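Local coordinates for putative cytoplasmic protein (Salmonella enterica subsp. enterica serovar Typhimurium, PDB 4IQN), which is of unknown function but carries a DUF5066 family domain over nearly its whole length, at residues 19-24 with 60-65; 66-71 with 171-176; 91-96 with 111-116; 121-126 with 208-213. One frame throughout, in Å; residues are numbered along the deposited sequence. Where two conformers were deposited one is given.

Contact 1: residues 19-24 with 60-65; sequences NRNKVP and AYDRDL
Asp62 receives Asn19 and Asn21 where two loops, each shaped by Asx turns, meet: OD1 of Asn19, Asn21 and Asp62 each accepts the backbone N-H two residues on. Asn19 shows how the join is made. Its CB lies 3.7 Å from Tyr61 OH, and CG stands anti to the backbone N (chi1 -172°), 3.7 Å from Asp62 OD2. OD1 faces Leu65, 3.5 Å from its CA, and accepts from Asn21 N and, beyond the segment, from Leu66 N. ND2 spends both hydrogens across the contact. Asn19 ND2 lies 2.8 Å from Asp62 OD2, using its anti lone pair, and 3.0 Å from Tyr61 OH (175°), both acceptors lying in the amide plane. Asn21 ND2 takes the syn lone pair of the same Asp62 OD2 at 2.9 Å, its amide turned only 26° from the carboxylate. The carboxylate is thereby held from two directions, while its OD1, met by Asp64 N from above the plane, also accepts from Thr25 N. Pro24 CA comes within 3.4 Å of Asp62 OD1. Toward the surface, Asp64 OD2 bonds Thr25 OG1 and also takes a hydrogen from a water, 2.8 Å away, whose other hydrogen goes to Val23 O.

Contact 2: residues 66-71 with 171-176; sequences LSNYNM and YNIISG
Ile173 O, near the end of helix 166-174, receives Asn68 ND2 at 3.0 Å in the hydrogen bond that joins the two segments. The N-H points almost straight at the oxygen, at 164°, and Ile173 O lies in the amide plane of Asn68, although the donor is tilted 33° from the plane of the carbonyl. Asn68 CG stands between its backbone N and carbonyl carbon (chi1 48°); beyond it, ND2 reaches the helix end. The other amide atom, OD1, rests 3.6 Å from Ile174 CA, with the CG2 methyl of Ile173 close by. Tyr69 comes to the same carbonyl with its ring edge: CE1 is 3.6 Å from Ile173 O, which lies near the ring plane. Tyr69 CD1 packs on Ile173 CG2 at 3.9 Å. This methyl is therefore shared between Asn68 and Tyr69, with Ser67 CB at its margin. A type I turn from Ser67 to Asn70 presents these side chains, and Ser67 OG accepts from Tyr69 N at 3.0 Å in an ST turn. On the helix side, Ser175 OG donates to Asn172 O. The loop thus sits against the C-terminal part of helix 166-174, whose other contacts include helix 8-18: Ile174 packs there on Val15, while Tyr171 touches Leu11 and Leu14.

Contact 3: residues 91-96 with 111-116; sequences SPDEEA and DLMPVW
Asp93 and Val115 bring the backbones closest, their CA atoms 5.3 Å apart, where the first turn of helix 93-99 meets an irregular segment containing a cis peptide before Pro114. Asp93 CG is anti to the carbonyl carbon, beside the backbone N (chi1 -59°). Its carboxylate accepts the N-H of Trp116, with N 2.9 Å from Asp93 OD2 and a nearly straight 171°, met on the anti side and 34° out of the carboxylate plane. Val115 N adds a weak bond, and a water donates both to Asp93 OD2 and to Trp116 O. The selenium of selenomethionine Met113 lies 3.5 Å from Asp93 CB; the two side chains cross at about a right angle. Pro92, at the N-cap position, sets CG over one face of the indole in a CH-pi contact, 3.9 Å from the centroid of the five-membered ring. Ala96 CB touches Trp116 CE3 at 3.5 Å and Val115 CG1 at 3.7 Å. Trp116 NE1 bonds Glu210 OE1, and Tyr212 meets the indole edge-to-face. Met154 of strand 151-155 also touches Pro92, Ala96 and Trp116. The arrangement is a helix N-terminus packed on an aromatic residue, its first-turn carboxylate accepting the N-H of Trp116, and weakly that of Val115.

Contact 4: residues 121-126 with 208-213; sequences RLPALI and DLEDYH
Leu122 and Leu209 form the apolar part of the contact, Leu122 CD2 lying 3.7 Å from Leu209 CB. Leu209 CD1 meets the CB of Arg121 at 3.9 Å, while the extended remainder of the arginine leads away. Leu122 points toward the loop between helix 190-207 and helix 214-217, on the approach to strand 124-128. Van der Waals contact with a polar group makes up the second part. The same Leu122 CD2 touches the carboxylate of Glu210, 3.3 Å from OE2 and only slightly farther from CD and OE1, as the two side chains cross obliquely. Glu210 bends at chi2 (-74°), which turns CD back toward Leu122, and OE2 also faces Pro123 CD at 4.1 Å, tip to tip. No hydrogen bond joins the two segments directly; the polar connections run through other residues. Glu210 OE2 accepts from Tyr139 OH on strand 135-140 and forms a salt bridge with Arg41, whose NH2 also donates to Pro123 O. Glu210 OE1 has its own partner in Trp116. The chemistry is therefore that of a buried carboxylate beside a leucine methyl, with polar partners at both oxygens. Arg41 would be expected to offset its negative charge, and the two hydrogen-bond donors to stabilise it further.

From the N terminus, contact 1 closes the first loop, joining the chain just after helix 8-18 to the segment before 66-71. Contact 2 opens directly afterwards and spans 99 residues to helix 166-174; the two touch where Arg20 N meets Leu66 O. Contact 3 closes a short loop of 14 residues wholly within the span of contact 2, fastening helix 93-99 to the approach to strand 124-128. Contact 4 starts inside that span and ends beyond it, so contacts 2 and 4 cross, tying the four-stranded sheet to the C-terminal region. Contacts 3 and 4 adjoin, their centres about 11 Å apart, across the chain's centre from contact 2.

Contact 1: residues 19-24 with 60-65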
loop_
_atom_site.group_PDB
_atom_site.type_symbol
_atom_site.label_atom_id
_atom_site.label_comp_id
_atom_site.label_asym_id
_atom_site.label_seq_id
_atom_site.Cartn_x
_atom_site.Cartn_y
_atom_site.Cartn_z
ATOM N N ASN A 19 14.272 13.817 -1.457
ATOM C CA ASN A 19 14.815 12.507 -1.799
ATOM C C ASN A 19 16.256 12.358 -1.309
ATOM O O ASN A 19 17.118 13.154 -1.633
ATOM C CB ASN A 19 14.747 12.300 -3.298
ATOM C CG ASN A 19 15.121 10.888 -3.741
ATOM O OD1 ASN A 19 15.333 9.970 -2.954
ATOM N ND2 ASN A 19 15.162 10.720 -5.038
ATOM N N ARG A 20 16.496 11.317 -0.533
ATOM C CA ARG A 20 17.795 11.067 0.053
ATOM C C ARG A 20 18.615 10.094 -0.804
ATOM O O ARG A 20 19.790 9.849 -0.519
ATOM C CB ARG A 20 17.611 10.538 1.471
ATOM C CG ARG A 20 17.045 11.565 2.459
ATOM C CD ARG A 20 18.094 12.558 2.855
ATOM N NE ARG A 20 19.278 11.863 3.344
ATOM C CZ ARG A 20 19.515 11.544 4.613
ATOM N NH1 ARG A 20 18.654 11.866 5.572
ATOM N NH2 ARG A 20 20.637 10.893 4.921
ATOM N N ASN A 21 18.001 9.552 -1.848
ATOM C CA ASN A 21 18.686 8.640 -2.750
ATOM C C ASN A 21 19.605 9.403 -3.663
ATOM O O ASN A 21 19.165 10.241 -4.439
ATOM C CB ASN A 21 17.696 7.884 -3.635
ATOM C CG ASN A 21 18.388 6.971 -4.606
ATOM O OD1 ASN A 21 19.489 6.488 -4.352
ATOM N ND2 ASN A 21 17.753 6.720 -5.718
ATOM N N LYS A 22 20.884 9.071 -3.576
ATOM C CA LYS A 22 21.928 9.756 -4.317
ATOM C C LYS A 22 22.035 9.230 -5.761
ATOM O O LYS A 22 22.719 9.835 -6.583
ATOM C CB LYS A 22 23.281 9.576 -3.606
ATOM C CG LYS A 22 23.313 9.951 -2.130
ATOM C CD LYS A 22 23.120 11.451 -1.897
ATOM C CE LYS A 22 23.698 11.879 -0.553
ATOM N NZ LYS A 22 25.103 11.416 -0.418
ATOM N N VAL A 23 21.378 8.106 -6.071
ATOM C CA VAL A 23 21.413 7.563 -7.449
ATOM C C VAL A 23 20.005 7.384 -8.021
ATOM O O VAL A 23 19.481 6.242 -8.087
ATOM C CB VAL A 23 22.196 6.235 -7.560
ATOM C CG1 VAL A 23 22.450 5.933 -9.030
ATOM C CG2 VAL A 23 23.558 6.321 -6.879
ATOM N N PRO A 24 19.378 8.501 -8.441
ATOM C CA PRO A 24 17.988 8.404 -8.879
ATOM C C PRO A 24 17.886 7.537 -10.112
ATOM O O PRO A 24 18.706 7.660 -10.999
ATOM C CB PRO A 24 17.582 9.869 -9.164
ATOM C CG PRO A 24 18.851 10.614 -9.317
ATOM C CD PRO A 24 19.875 9.893 -8.488
ATOM N N ALA A 60 8.266 7.019 -12.405
ATOM C CA ALA A 60 8.824 7.861 -13.446
ATOM C C ALA A 60 9.923 8.798 -12.942
ATOM O O ALA A 60 10.680 9.343 -13.741
ATOM C CB ALA A 60 7.727 8.653 -14.140
ATOM N N TYR A 61 10.016 8.990 -11.626
ATOM C CA TYR A 61 10.976 9.935 -11.088
ATOM C C TYR A 61 12.206 9.172 -10.566
ATOM O O TYR A 61 13.345 9.430 -10.980
ATOM C CB TYR A 61 10.336 10.857 -10.024
ATOM C CG TYR A 61 11.395 11.476 -9.152
ATOM C CD1 TYR A 61 12.426 12.207 -9.722
ATOM C CD2 TYR A 61 11.410 11.274 -7.781
ATOM C CE1 TYR A 61 13.447 12.721 -8.953
ATOM C CE2 TYR A 61 12.432 11.782 -6.997
ATOM C CZ TYR A 61 13.438 12.515 -7.600
ATOM O OH TYR A 61 14.450 13.025 -6.869
ATOM N N ASP A 62 11.977 8.197 -9.700
ATOM C CA ASP A 62 13.060 7.461 -9.091
ATOM C C ASP A 62 12.507 6.212 -8.432
ATOM O O ASP A 62 11.884 6.278 -7.358
ATOM C CB ASP A 62 13.756 8.364 -8.073
ATOM C CG ASP A 62 14.919 7.698 -7.369
ATOM O OD1 ASP A 62 15.325 6.553 -7.741
ATOM O OD2 ASP A 62 15.439 8.343 -6.412
ATOM N N ARG A 63 12.783 5.060 -9.039
ATOM C CA ARG A 63 12.270 3.803 -8.519
ATOM C C ARG A 63 12.919 3.449 -7.183
ATOM O O ARG A 63 12.449 2.527 -6.499
ATOM C CB ARG A 63 12.453 2.679 -9.538
ATOM C CG ARG A 63 13.799 2.039 -9.501
ATOM C CD ARG A 63 14.001 1.101 -10.684
ATOM N NE ARG A 63 14.157 1.835 -11.930
ATOM C CZ ARG A 63 14.330 1.239 -13.103
ATOM N NH1 ARG A 63 14.368 -0.083 -13.171
ATOM N NH2 ARG A 63 14.474 1.953 -14.197
ATOM N N ASP A 64 13.987 4.175 -6.830
ATOM C CA ASP A 64 14.770 3.908 -5.631
ATOM C C ASP A 64 14.732 5.092 -4.631
ATOM O O ASP A 64 15.609 5.234 -3.768
ATOM C CB ASP A 64 16.223 3.588 -6.037
ATOM C CG ASP A 64 16.355 2.253 -6.775
ATOM O OD1 ASP A 64 15.614 1.298 -6.422
ATOM O OD2 ASP A 64 17.224 2.145 -7.695
ATOM N N LEU A 65 13.702 5.919 -4.726
ATOM C CA LEU A 65 13.588 7.103 -3.865
ATOM C C LEU A 65 13.578 6.728 -2.396
ATOM O O LEU A 65 13.160 5.636 -2.023
ATOM C CB LEU A 65 12.366 7.941 -4.245
ATOM C CG LEU A 65 11.012 7.350 -3.936
ATOM C CD1 LEU A 65 10.548 7.798 -2.545
ATOM C CD2 LEU A 65 10.003 7.802 -4.975
HETATM O O HOH W 1 19.613 3.481 -7.315
#

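Contact 2: residues 66-71 with 171-176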
loop_
_atom_site.group_PDB
_atom_site.type_symbol
_atom_site.label_atom_id
_atom_site.label_comp_id
_atom_site.label_asym_id
_atom_site.label_seq_id
_atom_site.Cartn_x
_atom_site.Cartn_y
_atom_site.Cartn_z
ATOM N N LEU A 66 14.111 7.644 -1.597
ATOM C CA LEU A 66 14.191 7.542 -0.153
ATOM C C LEU A 66 13.565 8.815 0.403
ATOM O O LEU A 66 13.921 9.913 -0.013
ATOM C CB LEU A 66 15.664 7.431 0.293
ATOM C CG LEU A 66 16.404 6.137 -0.039
ATOM C CD1 LEU A 66 17.893 6.167 0.292
ATOM C CD2 LEU A 66 15.734 4.992 0.712
ATOM N N SER A 67 12.621 8.669 1.333
ATOM C CA SER A 67 11.942 9.800 1.895
ATOM C C SER A 67 12.872 10.637 2.755
ATOM O O SER A 67 14.041 10.288 2.955
ATOM C CB SER A 67 10.781 9.344 2.775
ATOM O OG SER A 67 11.260 8.706 3.943
ATOM N N ASN A 68 12.322 11.747 3.250
ATOM C CA ASN A 68 12.954 12.542 4.305
ATOM C C ASN A 68 13.360 11.736 5.549
ATOM O O ASN A 68 14.194 12.195 6.334
ATOM C CB ASN A 68 12.080 13.743 4.720
ATOM C CG ASN A 68 10.620 13.371 4.983
ATOM O OD1 ASN A 68 9.973 12.820 4.124
ATOM N ND2 ASN A 68 10.097 13.711 6.154
ATOM N N TYR A 69 12.775 10.554 5.733
ATOM C CA TYR A 69 13.183 9.612 6.773
ATOM C C TYR A 69 14.388 8.740 6.395
ATOM O O TYR A 69 14.817 7.914 7.192
ATOM C CB TYR A 69 12.009 8.682 7.114
ATOM C CG TYR A 69 10.933 9.316 7.949
ATOM C CD1 TYR A 69 9.943 10.113 7.363
ATOM C CD2 TYR A 69 10.880 9.104 9.335
ATOM C CE1 TYR A 69 8.952 10.683 8.125
ATOM C CE2 TYR A 69 9.877 9.668 10.094
ATOM C CZ TYR A 69 8.923 10.448 9.474
ATOM O OH TYR A 69 7.929 11.005 10.200
ATOM N N ASN A 70 14.933 8.953 5.204
ATOM C CA ASN A 70 16.000 8.147 4.644
ATOM C C ASN A 70 15.621 6.671 4.556
ATOM O O ASN A 70 16.441 5.807 4.833
ATOM C CB ASN A 70 17.287 8.334 5.442
ATOM C CG ASN A 70 18.499 7.935 4.674
ATOM O OD1 ASN A 70 18.530 8.011 3.434
ATOM N ND2 ASN A 70 19.523 7.487 5.395
HETATM N N MSE A 71 14.375 6.401 4.179
HETATM C CA MSE A 71 13.852 5.031 4.070
HETATM C C MSE A 71 13.030 4.937 2.810
HETATM O O MSE A 71 12.432 5.925 2.384
HETATM C CB MSE A 71 12.975 4.698 5.290
HETATM C CG MSE A 71 13.711 4.966 6.591
HETATM SE SE MSE A 71 12.615 4.507 8.152
HETATM C CE MSE A 71 12.242 2.639 7.727
ATOM N N TYR A 171 2.125 13.180 1.499
ATOM C CA TYR A 171 2.124 14.556 2.007
ATOM C C TYR A 171 2.366 14.539 3.510
ATOM O O TYR A 171 3.099 15.396 4.057
ATOM C CB TYR A 171 0.811 15.280 1.684
ATOM C CG TYR A 171 0.831 16.058 0.384
ATOM C CD1 TYR A 171 1.455 17.308 0.294
ATOM C CD2 TYR A 171 0.258 15.548 -0.755
ATOM C CE1 TYR A 171 1.485 18.010 -0.891
ATOM C CE2 TYR A 171 0.271 16.268 -1.951
ATOM C CZ TYR A 171 0.892 17.491 -2.025
ATOM O OH TYR A 171 0.919 18.211 -3.224
ATOM N N ASN A 172 1.750 13.576 4.180
ATOM C CA ASN A 172 1.932 13.459 5.628
ATOM C C ASN A 172 3.381 13.048 5.973
ATOM O O ASN A 172 4.000 13.654 6.839
ATOM C CB ASN A 172 0.882 12.556 6.246
ATOM C CG ASN A 172 -0.461 13.250 6.412
ATOM O OD1 ASN A 172 -1.326 13.265 5.529
ATOM N ND2 ASN A 172 -0.634 13.845 7.544
ATOM N N ILE A 173 3.952 12.088 5.241
ATOM C CA ILE A 173 5.345 11.690 5.479
ATOM C C ILE A 173 6.279 12.891 5.342
ATOM O O ILE A 173 7.120 13.129 6.198
ATOM C CB ILE A 173 5.798 10.553 4.527
ATOM C CG1 ILE A 173 5.054 9.253 4.819
ATOM C CG2 ILE A 173 7.309 10.358 4.531
ATOM C CD1 ILE A 173 5.292 8.672 6.188
ATOM N N ILE A 174 6.086 13.644 4.270
ATOM C CA ILE A 174 6.962 14.755 3.922
ATOM C C ILE A 174 6.786 15.994 4.808
ATOM O O ILE A 174 7.678 16.831 4.877
ATOM C CB ILE A 174 6.720 15.133 2.457
ATOM C CG1 ILE A 174 7.334 14.046 1.571
ATOM C CG2 ILE A 174 7.289 16.501 2.143
ATOM C CD1 ILE A 174 6.984 14.166 0.113
ATOM N N SER A 175 5.658 16.084 5.507
ATOM C CA SER A 175 5.329 17.281 6.323
ATOM C C SER A 175 6.330 17.568 7.444
ATOM O O SER A 175 6.472 18.712 7.860
ATOM C CB SER A 175 3.901 17.198 6.920
ATOM O OG SER A 175 3.812 16.195 7.920
ATOM N N GLY A 176 7.017 16.548 7.935
ATOM C CA GLY A 176 7.943 16.722 9.049
ATOM C C GLY A 176 9.219 17.435 8.668
ATOM O O GLY A 176 9.937 17.915 9.541
#

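Contact 3: residues 91-96 with 111-116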
loop_
_atom_site.group_PDB
_atom_site.type_symbol
_atom_site.label_atom_id
_atom_site.label_comp_id
_atom_site.label_asym_id
_atom_site.label_seq_id
_atom_site.Cartn_x
_atom_site.Cartn_y
_atom_site.Cartn_z
ATOM N N SER A 91 0.171 -10.420 -0.201
ATOM C CA SER A 91 -0.771 -10.984 0.769
ATOM C C SER A 91 -0.147 -10.765 2.128
ATOM O O SER A 91 1.026 -11.027 2.293
ATOM C CB SER A 91 -1.012 -12.477 0.502
ATOM O OG SER A 91 -1.912 -13.031 1.477
ATOM N N PRO A 92 -0.938 -10.303 3.113
ATOM C CA PRO A 92 -0.369 -9.910 4.362
ATOM C C PRO A 92 -0.171 -11.028 5.395
ATOM O O PRO A 92 -0.217 -10.787 6.590
ATOM C CB PRO A 92 -1.420 -8.935 4.875
ATOM C CG PRO A 92 -2.704 -9.591 4.470
ATOM C CD PRO A 92 -2.406 -10.169 3.115
ATOM N N ASP A 93 0.104 -12.237 4.972
ATOM C CA ASP A 93 0.209 -13.330 5.920
ATOM C C ASP A 93 1.387 -13.159 6.919
ATOM O O ASP A 93 1.216 -13.468 8.101
ATOM C CB ASP A 93 0.247 -14.665 5.202
ATOM C CG ASP A 93 -0.990 -14.877 4.357
ATOM O OD1 ASP A 93 -0.880 -14.365 3.232
ATOM O OD2 ASP A 93 -2.044 -15.500 4.814
ATOM N N GLU A 94 2.531 -12.638 6.455
ATOM C CA GLU A 94 3.705 -12.492 7.340
ATOM C C GLU A 94 3.441 -11.453 8.412
ATOM O O GLU A 94 3.719 -11.684 9.612
ATOM C CB GLU A 94 4.998 -12.178 6.573
ATOM C CG GLU A 94 5.599 -13.420 5.894
ATOM C CD GLU A 94 6.854 -13.160 5.040
ATOM O OE1 GLU A 94 7.258 -11.980 4.864
ATOM O OE2 GLU A 94 7.440 -14.154 4.530
ATOM N N GLU A 95 2.877 -10.333 7.988
ATOM C CA GLU A 95 2.495 -9.260 8.911
ATOM C C GLU A 95 1.476 -9.781 9.919
ATOM O O GLU A 95 1.583 -9.511 11.100
ATOM C CB GLU A 95 1.923 -8.074 8.134
ATOM C CG GLU A 95 2.952 -7.311 7.302
ATOM C CD GLU A 95 3.255 -7.886 5.889
ATOM O OE1 GLU A 95 2.744 -8.985 5.532
ATOM O OE2 GLU A 95 4.020 -7.191 5.148
ATOM N N ALA A 96 0.515 -10.572 9.448
ATOM C CA ALA A 96 -0.504 -11.177 10.333
ATOM C C ALA A 96 0.067 -12.161 11.339
ATOM O O ALA A 96 -0.322 -12.189 12.513
ATOM C CB ALA A 96 -1.582 -11.877 9.496
ATOM N N ASP A 111 3.615 -23.940 7.546
ATOM C CA ASP A 111 2.809 -24.970 8.236
ATOM C C ASP A 111 1.436 -24.468 8.699
ATOM O O ASP A 111 0.541 -25.278 8.993
ATOM C CB ASP A 111 3.569 -25.545 9.449
ATOM C CG ASP A 111 4.861 -26.263 9.057
ATOM O OD1 ASP A 111 5.102 -26.536 7.863
ATOM O OD2 ASP A 111 5.659 -26.548 9.953
ATOM N N LEU A 112 1.263 -23.152 8.785
ATOM C CA LEU A 112 0.001 -22.600 9.298
ATOM C C LEU A 112 -0.811 -21.777 8.275
ATOM O O LEU A 112 -1.843 -21.187 8.622
ATOM C CB LEU A 112 0.283 -21.826 10.587
ATOM C CG LEU A 112 0.584 -22.757 11.785
ATOM C CD1 LEU A 112 1.056 -21.953 12.977
ATOM C CD2 LEU A 112 -0.617 -23.608 12.190
HETATM N N MSE A 113 -0.372 -21.797 7.013
HETATM C CA MSE A 113 -1.068 -21.141 5.905
HETATM C C MSE A 113 -2.418 -21.764 5.665
HETATM O O MSE A 113 -2.537 -22.988 5.769
HETATM C CB MSE A 113 -0.177 -21.052 4.661
HETATM C CG MSE A 113 0.939 -20.044 4.938
HETATM SE SE MSE A 113 0.379 -18.160 4.833
HETATM C CE MSE A 113 0.022 -18.085 2.907
ATOM N N PRO A 114 -3.329 -21.010 5.056
ATOM C CA PRO A 114 -3.486 -19.572 5.162
ATOM C C PRO A 114 -3.603 -18.938 6.518
ATOM O O PRO A 114 -4.374 -19.421 7.350
ATOM C CB PRO A 114 -4.750 -19.309 4.342
ATOM C CG PRO A 114 -5.582 -20.518 4.578
ATOM C CD PRO A 114 -4.609 -21.661 4.680
ATOM N N VAL A 115 -2.844 -17.860 6.723
ATOM C CA VAL A 115 -2.923 -17.129 7.989
ATOM C C VAL A 115 -4.080 -16.124 7.949
ATOM O O VAL A 115 -4.928 -16.093 8.848
ATOM C CB VAL A 115 -1.591 -16.454 8.316
ATOM C CG1 VAL A 115 -1.720 -15.588 9.574
ATOM C CG2 VAL A 115 -0.527 -17.501 8.583
ATOM N N TRP A 116 -4.094 -15.293 6.922
ATOM C CA TRP A 116 -5.151 -14.325 6.677
ATOM C C TRP A 116 -6.214 -14.928 5.803
ATOM O O TRP A 116 -5.987 -15.963 5.176
ATOM C CB TRP A 116 -4.567 -13.102 5.985
ATOM C CG TRP A 116 -5.282 -11.837 6.212
ATOM C CD1 TRP A 116 -5.923 -11.086 5.294
ATOM C CD2 TRP A 116 -5.412 -11.120 7.478
ATOM N NE1 TRP A 116 -6.429 -9.947 5.880
ATOM C CE2 TRP A 116 -6.144 -9.964 7.219
ATOM C CE3 TRP A 116 -4.961 -11.366 8.773
ATOM C CZ2 TRP A 116 -6.441 -9.019 8.223
ATOM C CZ3 TRP A 116 -5.276 -10.470 9.762
ATOM C CH2 TRP A 116 -6.007 -9.301 9.480
HETATM O O HOH W 2 -4.175 -16.073 2.975
#

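Contact 4: residues 121-126 with 208-213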
loop_
_atom_site.group_PDB
_atom_site.type_symbol
_atom_site.label_atom_id
_atom_site.label_comp_id
_atom_site.label_asym_id
_atom_site.label_seq_id
_atom_site.Cartn_x
_atom_site.Cartn_y
_atom_site.Cartn_z
ATOM N N ARG A 121 -13.365 -12.796 -2.941
ATOM C CA ARG A 121 -13.670 -11.397 -3.184
ATOM C C ARG A 121 -12.549 -10.427 -2.808
ATOM O O ARG A 121 -12.611 -9.265 -3.203
ATOM C CB ARG A 121 -14.983 -11.001 -2.468
ATOM C CG ARG A 121 -16.161 -11.852 -2.941
ATOM C CD ARG A 121 -17.520 -11.265 -2.555
ATOM N NE ARG A 121 -18.578 -12.197 -2.912
ATOM C CZ ARG A 121 -19.819 -12.204 -2.422
ATOM N NH1 ARG A 121 -20.197 -11.323 -1.538
ATOM N NH2 ARG A 121 -20.682 -13.122 -2.812
ATOM N N LEU A 122 -11.540 -10.876 -2.062
ATOM C CA LEU A 122 -10.548 -9.922 -1.490
ATOM C C LEU A 122 -9.799 -9.206 -2.626
ATOM O O LEU A 122 -9.449 -9.832 -3.633
ATOM C CB LEU A 122 -9.581 -10.603 -0.540
ATOM C CG LEU A 122 -10.135 -11.010 0.834
ATOM C CD1 LEU A 122 -9.171 -12.010 1.477
ATOM C CD2 LEU A 122 -10.349 -9.767 1.723
ATOM N N PRO A 123 -9.603 -7.888 -2.499
ATOM C CA PRO A 123 -8.891 -7.153 -3.515
ATOM C C PRO A 123 -7.402 -7.356 -3.401
ATOM O O PRO A 123 -6.886 -7.736 -2.351
ATOM C CB PRO A 123 -9.215 -5.690 -3.193
ATOM C CG PRO A 123 -9.460 -5.689 -1.730
ATOM C CD PRO A 123 -10.111 -6.995 -1.434
ATOM N N ALA A 124 -6.700 -7.078 -4.488
ATOM C CA ALA A 124 -5.239 -7.079 -4.473
ATOM C C ALA A 124 -4.687 -6.036 -3.541
ATOM O O ALA A 124 -5.381 -5.086 -3.247
ATOM C CB ALA A 124 -4.683 -6.851 -5.864
ATOM N N LEU A 125 -3.445 -6.227 -3.119
ATOM C CA LEU A 125 -2.707 -5.268 -2.293
ATOM C C LEU A 125 -1.372 -4.997 -2.937
ATOM O O LEU A 125 -0.760 -5.882 -3.486
ATOM C CB LEU A 125 -2.436 -5.818 -0.876
ATOM C CG LEU A 125 -3.662 -6.239 -0.082
ATOM C CD1 LEU A 125 -3.289 -6.995 1.187
ATOM C CD2 LEU A 125 -4.475 -5.004 0.244
ATOM N N ILE A 126 -0.930 -3.748 -2.848
ATOM C CA ILE A 126 0.432 -3.371 -3.157
ATOM C C ILE A 126 1.058 -2.914 -1.869
ATOM O O ILE A 126 0.544 -1.968 -1.226
ATOM C CB ILE A 126 0.509 -2.243 -4.214
ATOM C CG1 ILE A 126 -0.021 -2.699 -5.587
ATOM C CG2 ILE A 126 1.934 -1.752 -4.371
ATOM C CD1 ILE A 126 -0.018 -1.573 -6.617
ATOM N N ASP A 208 -14.695 -5.944 5.583
ATOM C CA ASP A 208 -15.295 -6.841 6.541
ATOM C C ASP A 208 -14.714 -8.255 6.420
ATOM O O ASP A 208 -14.753 -9.014 7.370
ATOM C CB ASP A 208 -16.814 -6.826 6.350
ATOM C CG ASP A 208 -17.541 -7.590 7.410
ATOM O OD1 ASP A 208 -17.497 -7.205 8.597
ATOM O OD2 ASP A 208 -18.183 -8.565 7.042
ATOM N N LEU A 209 -14.156 -8.598 5.254
ATOM C CA LEU A 209 -13.497 -9.897 5.048
ATOM C C LEU A 209 -12.031 -9.966 5.529
ATOM O O LEU A 209 -11.442 -11.049 5.591
ATOM C CB LEU A 209 -13.559 -10.278 3.551
ATOM C CG LEU A 209 -14.966 -10.308 2.955
ATOM C CD1 LEU A 209 -14.949 -10.405 1.428
ATOM C CD2 LEU A 209 -15.789 -11.418 3.570
ATOM N N GLU A 210 -11.422 -8.824 5.839
ATOM C CA GLU A 210 -9.991 -8.790 6.224
ATOM C C GLU A 210 -9.803 -9.188 7.685
ATOM O O GLU A 210 -9.940 -8.349 8.603
ATOM C CB GLU A 210 -9.412 -7.376 6.016
ATOM C CG GLU A 210 -9.539 -6.853 4.575
ATOM C CD GLU A 210 -8.575 -7.478 3.576
ATOM O OE1 GLU A 210 -7.799 -8.410 3.944
ATOM O OE2 GLU A 210 -8.606 -6.994 2.401
ATOM N N ASP A 211 -9.494 -10.434 7.915
ATOM C CA ASP A 211 -9.246 -10.966 9.270
ATOM C C ASP A 211 -8.503 -12.263 9.077
ATOM O O ASP A 211 -8.356 -12.773 7.930
ATOM C CB ASP A 211 -10.574 -11.180 10.033
ATOM C CG ASP A 211 -10.400 -11.227 11.590
ATOM O OD1 ASP A 211 -9.283 -11.181 12.155
ATOM O OD2 ASP A 211 -11.428 -11.346 12.268
ATOM N N TYR A 212 -8.029 -12.788 10.186
ATOM C CA TYR A 212 -7.403 -14.083 10.272
ATOM C C TYR A 212 -8.358 -15.119 9.748
ATOM O O TYR A 212 -9.597 -15.029 9.909
ATOM C CB TYR A 212 -7.020 -14.391 11.733
ATOM C CG TYR A 212 -5.850 -13.567 12.190
ATOM C CD1 TYR A 212 -4.541 -13.977 11.948
ATOM C CD2 TYR A 212 -6.053 -12.373 12.868
ATOM C CE1 TYR A 212 -3.464 -13.217 12.340
ATOM C CE2 TYR A 212 -4.979 -11.601 13.276
ATOM C CZ TYR A 212 -3.688 -12.023 13.016
ATOM O OH TYR A 212 -2.608 -11.266 13.395
ATOM N N HIS A 213 -7.780 -16.099 9.099
ATOM C CA HIS A 213 -8.553 -17.247 8.575
ATOM C C HIS A 213 -9.055 -18.108 9.710
ATOM O O HIS A 213 -8.348 -18.348 10.683
ATOM C CB HIS A 213 -7.684 -18.073 7.626
ATOM C CG HIS A 213 -8.467 -18.853 6.618
ATOM N ND1 HIS A 213 -9.249 -19.928 6.956
ATOM C CD2 HIS A 213 -8.591 -18.707 5.278
ATOM C CE1 HIS A 213 -9.813 -20.428 5.870
ATOM N NE2 HIS A 213 -9.416 -19.713 4.835
#